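PDB 5EC0: Alp7A from Bacillus subtilis, which binds ADP and, as an actin-like protein of the bacterial cytoskeleton, probably forms filaments that segregate plasmid DNA. Local coordinates for residues A184-K189 and L369-R374; T127-W132 and K145-K150. All blocks are in the same frame, centred on the assembly; numbering follows the deposited sequence.

Interaction 1: A184-K189 and L369-R374; sequences ARWAIK and LEVLSR
Trp186 and Val371 mark where the short helix 185-189 meets the long C-terminal helix 364-386 of this actin-like fold: their CA atoms lie 6.4 Å apart, and the segment axes approach to 8.3 Å at an angle of 70° between their N-to-C directions. The contact is apolar and rests chiefly on the Trp186 indole. Leu372 sends CD2 over one face of it in a CH-pi contact, 3.8 Å from the centroid of the five-membered ring and almost on the ring normal, while CD1 of the same leucine touches Trp186 CD1. On the opposite face lie Arg185 NH1 and Lys189 CD, both offset toward the rim, so the indole is sandwiched between its own helix and the C-terminal one. With chi1 of Trp186 at -74°, CG stands anti to the carbonyl carbon, which turns the ring toward Leu372. An alanine here would remove the indole and would probably leave Leu372 CD2 without its aromatic face, opening a gap between the two helices. Val371 packs nearer the backbone: its CG1 lies on Trp186 CB at 3.9 Å, and its CG2 rests 3.6 Å from Trp186 O.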
loop_
_atom_site.group_PDB
_atom_site.type_symbol
_atom_site.label_atom_id
_atom_site.label_comp_id
_atom_site.label_asym_id
_atom_site.label_seq_id
_atom_site.Cartn_x
_atom_site.Cartn_y
_atom_site.Cartn_z
ATOM N N ALA A 184 5.492 -9.544 1.788
ATOM C CA ALA A 184 6.179 -9.099 0.591
ATOM C C ALA A 184 7.270 -10.072 0.159
ATOM O O ALA A 184 7.715 -10.030 -0.986
ATOM C CB ALA A 184 6.774 -7.711 0.805
ATOM N N ARG A 185 7.702 -10.943 1.063
ATOM C CA ARG A 185 8.785 -11.849 0.721
ATOM C C ARG A 185 8.315 -12.773 -0.393
ATOM O O ARG A 185 9.131 -13.269 -1.147
ATOM C CB ARG A 185 9.288 -12.640 1.948
ATOM C CG ARG A 185 8.327 -13.722 2.452
ATOM C CD ARG A 185 8.630 -14.198 3.872
ATOM N NE ARG A 185 7.580 -15.114 4.315
ATOM C CZ ARG A 185 7.592 -16.443 4.177
ATOM N NH1 ARG A 185 8.625 -17.071 3.625
ATOM N NH2 ARG A 185 6.555 -17.151 4.607
ATOM N N TRP A 186 7.004 -12.966 -0.537
ATOM C CA TRP A 186 6.529 -13.857 -1.589
ATOM C C TRP A 186 6.709 -13.239 -2.974
ATOM O O TRP A 186 6.857 -13.969 -3.959
ATOM C CB TRP A 186 5.072 -14.264 -1.344
ATOM C CG TRP A 186 5.017 -15.246 -0.223
ATOM C CD1 TRP A 186 4.603 -15.009 1.062
ATOM C CD2 TRP A 186 5.470 -16.618 -0.251
ATOM N NE1 TRP A 186 4.744 -16.144 1.819
ATOM C CE2 TRP A 186 5.265 -17.145 1.038
ATOM C CE3 TRP A 186 6.007 -17.440 -1.257
ATOM C CZ2 TRP A 186 5.578 -18.480 1.363
ATOM C CZ3 TRP A 186 6.316 -18.767 -0.940
ATOM C CH2 TRP A 186 6.101 -19.273 0.364
ATOM N N ALA A 187 6.748 -11.908 -3.051
ATOM C CA ALA A 187 6.968 -11.244 -4.337
ATOM C C ALA A 187 8.439 -11.336 -4.753
ATOM O O ALA A 187 8.763 -11.193 -5.919
ATOM C CB ALA A 187 6.511 -9.771 -4.283
ATOM N N ILE A 188 9.317 -11.592 -3.787
ATOM C CA ILE A 188 10.731 -11.863 -4.065
ATOM C C ILE A 188 10.981 -13.364 -4.364
ATOM O O ILE A 188 11.806 -13.730 -5.215
ATOM C CB ILE A 188 11.620 -11.432 -2.865
ATOM C CG1 ILE A 188 11.357 -9.962 -2.472
ATOM C CG2 ILE A 188 13.109 -11.729 -3.142
ATOM C CD1 ILE A 188 11.627 -8.941 -3.600
ATOM N N LYS A 189 10.268 -14.233 -3.656
ATOM C CA LYS A 189 10.498 -15.672 -3.759
ATOM C C LYS A 189 9.971 -16.241 -5.072
ATOM O O LYS A 189 10.632 -17.062 -5.716
ATOM C CB LYS A 189 9.849 -16.406 -2.583
ATOM C CG LYS A 189 10.360 -15.967 -1.195
ATOM C CD LYS A 189 9.516 -16.568 -0.059
ATOM C CE LYS A 189 9.679 -18.081 0.053
ATOM N NZ LYS A 189 11.081 -18.486 0.441
ATOM N N LEU A 369 0.785 -10.441 -1.843
ATOM C CA LEU A 369 -0.581 -10.942 -1.778
ATOM C C LEU A 369 -0.958 -11.609 -3.099
ATOM O O LEU A 369 -1.573 -12.671 -3.109
ATOM C CB LEU A 369 -1.579 -9.828 -1.470
ATOM C CG LEU A 369 -1.584 -9.216 -0.070
ATOM C CD1 LEU A 369 -2.770 -8.255 0.124
ATOM C CD2 LEU A 369 -1.556 -10.308 1.034
ATOM N N GLU A 370 -0.609 -10.974 -4.214
ATOM C CA GLU A 370 -0.994 -11.512 -5.511
ATOM C C GLU A 370 -0.441 -12.948 -5.697
ATOM O O GLU A 370 -1.167 -13.861 -6.090
ATOM C CB GLU A 370 -0.522 -10.582 -6.635
ATOM C CG GLU A 370 -0.874 -11.060 -8.047
ATOM C CD GLU A 370 -2.379 -11.074 -8.342
ATOM O OE1 GLU A 370 -3.142 -10.381 -7.638
ATOM O OE2 GLU A 370 -2.796 -11.785 -9.286
ATOM N N VAL A 371 0.836 -13.135 -5.383
ATOM C CA VAL A 371 1.472 -14.448 -5.428
ATOM C C VAL A 371 0.721 -15.455 -4.554
ATOM O O VAL A 371 0.462 -16.585 -4.976
ATOM C CB VAL A 371 2.955 -14.376 -4.956
ATOM C CG1 VAL A 371 3.499 -15.783 -4.560
ATOM C CG2 VAL A 371 3.846 -13.723 -5.998
ATOM N N LEU A 372 0.368 -15.055 -3.333
ATOM C CA LEU A 372 -0.352 -15.976 -2.459
ATOM C C LEU A 372 -1.730 -16.315 -3.030
ATOM O O LEU A 372 -2.203 -17.433 -2.885
ATOM C CB LEU A 372 -0.471 -15.408 -1.048
ATOM C CG LEU A 372 0.857 -15.466 -0.279
ATOM C CD1 LEU A 372 0.693 -14.981 1.158
ATOM C CD2 LEU A 372 1.465 -16.901 -0.320
ATOM N N SER A 373 -2.367 -15.366 -3.700
ATOM C CA SER A 373 -3.716 -15.616 -4.199
ATOM C C SER A 373 -3.658 -16.541 -5.417
ATOM O O SER A 373 -4.565 -17.331 -5.610
ATOM C CB SER A 373 -4.447 -14.298 -4.521
ATOM O OG SER A 373 -3.889 -13.657 -5.652
ATOM N N ARG A 374 -2.591 -16.479 -6.216
ATOM C CA ARG A 374 -2.437 -17.454 -7.306
ATOM C C ARG A 374 -2.148 -18.858 -6.786
ATOM O O ARG A 374 -2.561 -19.833 -7.389
ATOM C CB ARG A 374 -1.313 -17.077 -8.270
ATOM C CG ARG A 374 -1.372 -15.674 -8.801
ATOM C CD ARG A 374 -2.077 -15.557 -10.123
ATOM N NE ARG A 374 -1.939 -14.173 -10.577
ATOM C CZ ARG A 374 -1.549 -13.809 -11.794
ATOM N NH1 ARG A 374 -1.266 -14.729 -12.711
ATOM N NH2 ARG A 374 -1.455 -12.519 -12.090
#

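Interaction 2: T127-W132 and K145-K150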
loop_
_atom_site.group_PDB
_atom_site.type_symbol
_atom_site.label_atom_id
_atom_site.label_comp_id
_atom_site.label_asym_id
_atom_site.label_seq_id
_atom_site.Cartn_x
_atom_site.Cartn_y
_atom_site.Cartn_z
ATOM N N THR A 127 -6.304 -9.223 2.154
ATOM C CA THR A 127 -5.664 -7.983 2.558
ATOM C C THR A 127 -4.600 -8.326 3.613
ATOM O O THR A 127 -4.105 -9.470 3.662
ATOM C CB THR A 127 -6.703 -6.929 3.063
ATOM O OG1 THR A 127 -6.041 -5.687 3.310
ATOM C CG2 THR A 127 -7.454 -7.390 4.334
ATOM N N MET A 128 -4.213 -7.355 4.430
ATOM C CA MET A 128 -3.149 -7.584 5.406
ATOM C C MET A 128 -3.223 -6.526 6.501
ATOM O O MET A 128 -3.972 -5.560 6.374
ATOM C CB MET A 128 -1.768 -7.579 4.719
ATOM C CG MET A 128 -1.642 -6.533 3.629
ATOM S SD MET A 128 -0.158 -6.606 2.599
ATOM C CE MET A 128 -0.611 -5.425 1.342
ATOM N N LEU A 129 -2.464 -6.720 7.577
ATOM C CA LEU A 129 -2.408 -5.750 8.679
ATOM C C LEU A 129 -0.980 -5.265 8.940
ATOM O O LEU A 129 -0.033 -6.044 8.846
ATOM C CB LEU A 129 -2.970 -6.354 9.966
ATOM C CG LEU A 129 -4.487 -6.493 10.065
ATOM C CD1 LEU A 129 -4.840 -7.043 11.429
ATOM C CD2 LEU A 129 -5.147 -5.143 9.823
ATOM N N PRO A 130 -0.829 -3.986 9.294
ATOM C CA PRO A 130 0.493 -3.427 9.630
ATOM C C PRO A 130 1.055 -3.992 10.938
ATOM O O PRO A 130 0.303 -4.308 11.863
ATOM C CB PRO A 130 0.226 -1.917 9.753
ATOM C CG PRO A 130 -1.244 -1.804 10.132
ATOM C CD PRO A 130 -1.924 -3.005 9.459
ATOM N N ILE A 131 2.376 -4.108 11.007
ATOM C CA ILE A 131 3.033 -4.683 12.171
ATOM C C ILE A 131 2.778 -3.863 13.430
ATOM O O ILE A 131 2.639 -4.423 14.525
ATOM C CB ILE A 131 4.553 -4.859 11.907
ATOM C CG1 ILE A 131 4.751 -5.928 10.834
ATOM C CG2 ILE A 131 5.320 -5.262 13.181
ATOM C CD1 ILE A 131 6.158 -6.021 10.316
ATOM N N TRP A 132 2.670 -2.546 13.291
ATOM C CA TRP A 132 2.495 -1.718 14.476
ATOM C C TRP A 132 1.144 -2.040 15.121
ATOM O O TRP A 132 0.988 -1.948 16.335
ATOM C CB TRP A 132 2.598 -0.221 14.145
ATOM C CG TRP A 132 1.471 0.328 13.289
ATOM C CD1 TRP A 132 1.513 0.583 11.944
ATOM C CD2 TRP A 132 0.149 0.702 13.725
ATOM N NE1 TRP A 132 0.310 1.092 11.522
ATOM C CE2 TRP A 132 -0.540 1.169 12.585
ATOM C CE3 TRP A 132 -0.505 0.687 14.964
ATOM C CZ2 TRP A 132 -1.866 1.615 12.651
ATOM C CZ3 TRP A 132 -1.827 1.123 15.024
ATOM C CH2 TRP A 132 -2.491 1.584 13.873
ATOM N N LYS A 145 -7.613 -12.797 11.708
ATOM C CA LYS A 145 -8.923 -13.423 11.520
ATOM C C LYS A 145 -10.090 -12.416 11.617
ATOM O O LYS A 145 -11.018 -12.460 10.814
ATOM C CB LYS A 145 -9.138 -14.562 12.539
ATOM C CG LYS A 145 -8.483 -15.889 12.148
ATOM C CD LYS A 145 -9.025 -17.040 12.978
ATOM C CE LYS A 145 -7.929 -17.738 13.777
ATOM N NZ LYS A 145 -8.476 -18.808 14.675
ATOM N N ARG A 146 -10.051 -11.523 12.600
ATOM C CA ARG A 146 -11.088 -10.505 12.705
ATOM C C ARG A 146 -11.037 -9.563 11.496
ATOM O O ARG A 146 -12.076 -9.140 10.982
ATOM C CB ARG A 146 -10.967 -9.721 14.021
ATOM C CG ARG A 146 -11.327 -10.545 15.272
ATOM C CD ARG A 146 -11.444 -9.693 16.547
ATOM N NE ARG A 146 -10.136 -9.281 17.056
ATOM C CZ ARG A 146 -9.396 -10.002 17.896
ATOM N NH1 ARG A 146 -9.827 -11.184 18.334
ATOM N NH2 ARG A 146 -8.219 -9.541 18.291
ATOM N N MET A 147 -9.837 -9.244 11.025
ATOM C CA MET A 147 -9.731 -8.360 9.855
ATOM C C MET A 147 -10.391 -9.008 8.639
ATOM O O MET A 147 -11.196 -8.373 7.946
ATOM C CB MET A 147 -8.277 -8.018 9.540
ATOM C CG MET A 147 -8.113 -7.029 8.374
ATOM S SD MET A 147 -8.973 -5.456 8.650
ATOM C CE MET A 147 -8.246 -4.471 7.320
ATOM N N ALA A 148 -10.069 -10.281 8.411
ATOM C CA ALA A 148 -10.649 -11.048 7.307
ATOM C C ALA A 148 -12.170 -11.149 7.426
ATOM O O ALA A 148 -12.890 -11.063 6.434
ATOM C CB ALA A 148 -10.026 -12.463 7.244
ATOM N N SER A 149 -12.661 -11.342 8.643
ATOM C CA SER A 149 -14.099 -11.462 8.868
ATOM C C SER A 149 -14.870 -10.201 8.508
ATOM O O SER A 149 -16.065 -10.250 8.225
ATOM C CB SER A 149 -14.366 -11.817 10.330
ATOM O OG SER A 149 -13.809 -13.080 10.627
ATOM N N LYS A 150 -14.180 -9.069 8.532
ATOM C CA LYS A 150 -14.793 -7.790 8.224
ATOM C C LYS A 150 -15.259 -7.752 6.772
ATOM O O LYS A 150 -16.150 -6.990 6.409
ATOM C CB LYS A 150 -13.807 -6.651 8.488
ATOM C CG LYS A 150 -14.381 -5.499 9.271
ATOM C CD LYS A 150 -13.471 -4.291 9.191
ATOM C CE LYS A 150 -14.237 -3.004 9.483
ATOM N NZ LYS A 150 -13.442 -1.843 9.016
#
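Within the actin-like fold, strand 119-129 is followed by two helices, 131-134 and 140-149, and the second of these packs back against the strand, so that Met147 meets Thr127 and Leu129. These two residues are separated by one position in the strand and both direct their CB toward the helix, whereas the CB of Met128 between them points away from it; the Met128 side chain touches Asp9 and Val183. The nearest backbone pairs are Thr127 with Ala148, their CA atoms 7.5 Å apart, and Leu129 with Met147, at 7.9 Å between CA atoms. From the helix side, Met147 makes the contacts with both strand residues. Its CG stands anti to the backbone N (chi1 -177°), which carries the chain out from the helix, and a bend at chi2 (58°) then turns the thioether at a slant across Leu129. The leucine is met along several atoms: its CD2 lies 3.8 Å from Met147 CG and 4.0 Å from Met147 SD, with CE at a similar range, while its CD1 lies against Met147 CB. Thr127 adds its methyl, CG2, across the methionine chain at about a right angle. The threonine hydroxyl is engaged elsewhere, with OG1 hydrogen-bonded to Val8 O in strand 2-10. Phe10 and Cys177 also touch Met147, so the methionine is buried against the sheet; the contact stands back from the nucleotide, the side chain of Thr127 being about 12 Å from bound ADP. On the exposed side of the helix, Ser149 OG and Ser149 N reach Lys145 O from opposite faces of its carbonyl plane, the hydroxyl at 2.9 Å. Back at the strand, the methionine meets the threonine through Met147 CG, 4.1 Å from Thr127 CG2.

In the fold
From the N terminus, the chain builds strands 2-10 to 65-71 and helix 95-112 before strand 119-129, and interaction 2 closes a short loop when helix 140-149 folds back over the end of that strand. The chain then forms strands 153-159 and 166-179 before reaching helix 185-189. Interaction 1 closes a much longer loop of 179 residues, which holds the five-stranded sheet with strands 207-213 and 322-327, and brings in helix 364-386. The two loops follow in series, neither nesting nor crossing. Their centres are about 17 Å apart, yet they touch: Leu369 packs through CD2 on Thr127 O and through CD1 on Met128 CE, joining the C-terminal helix to strand 119-129.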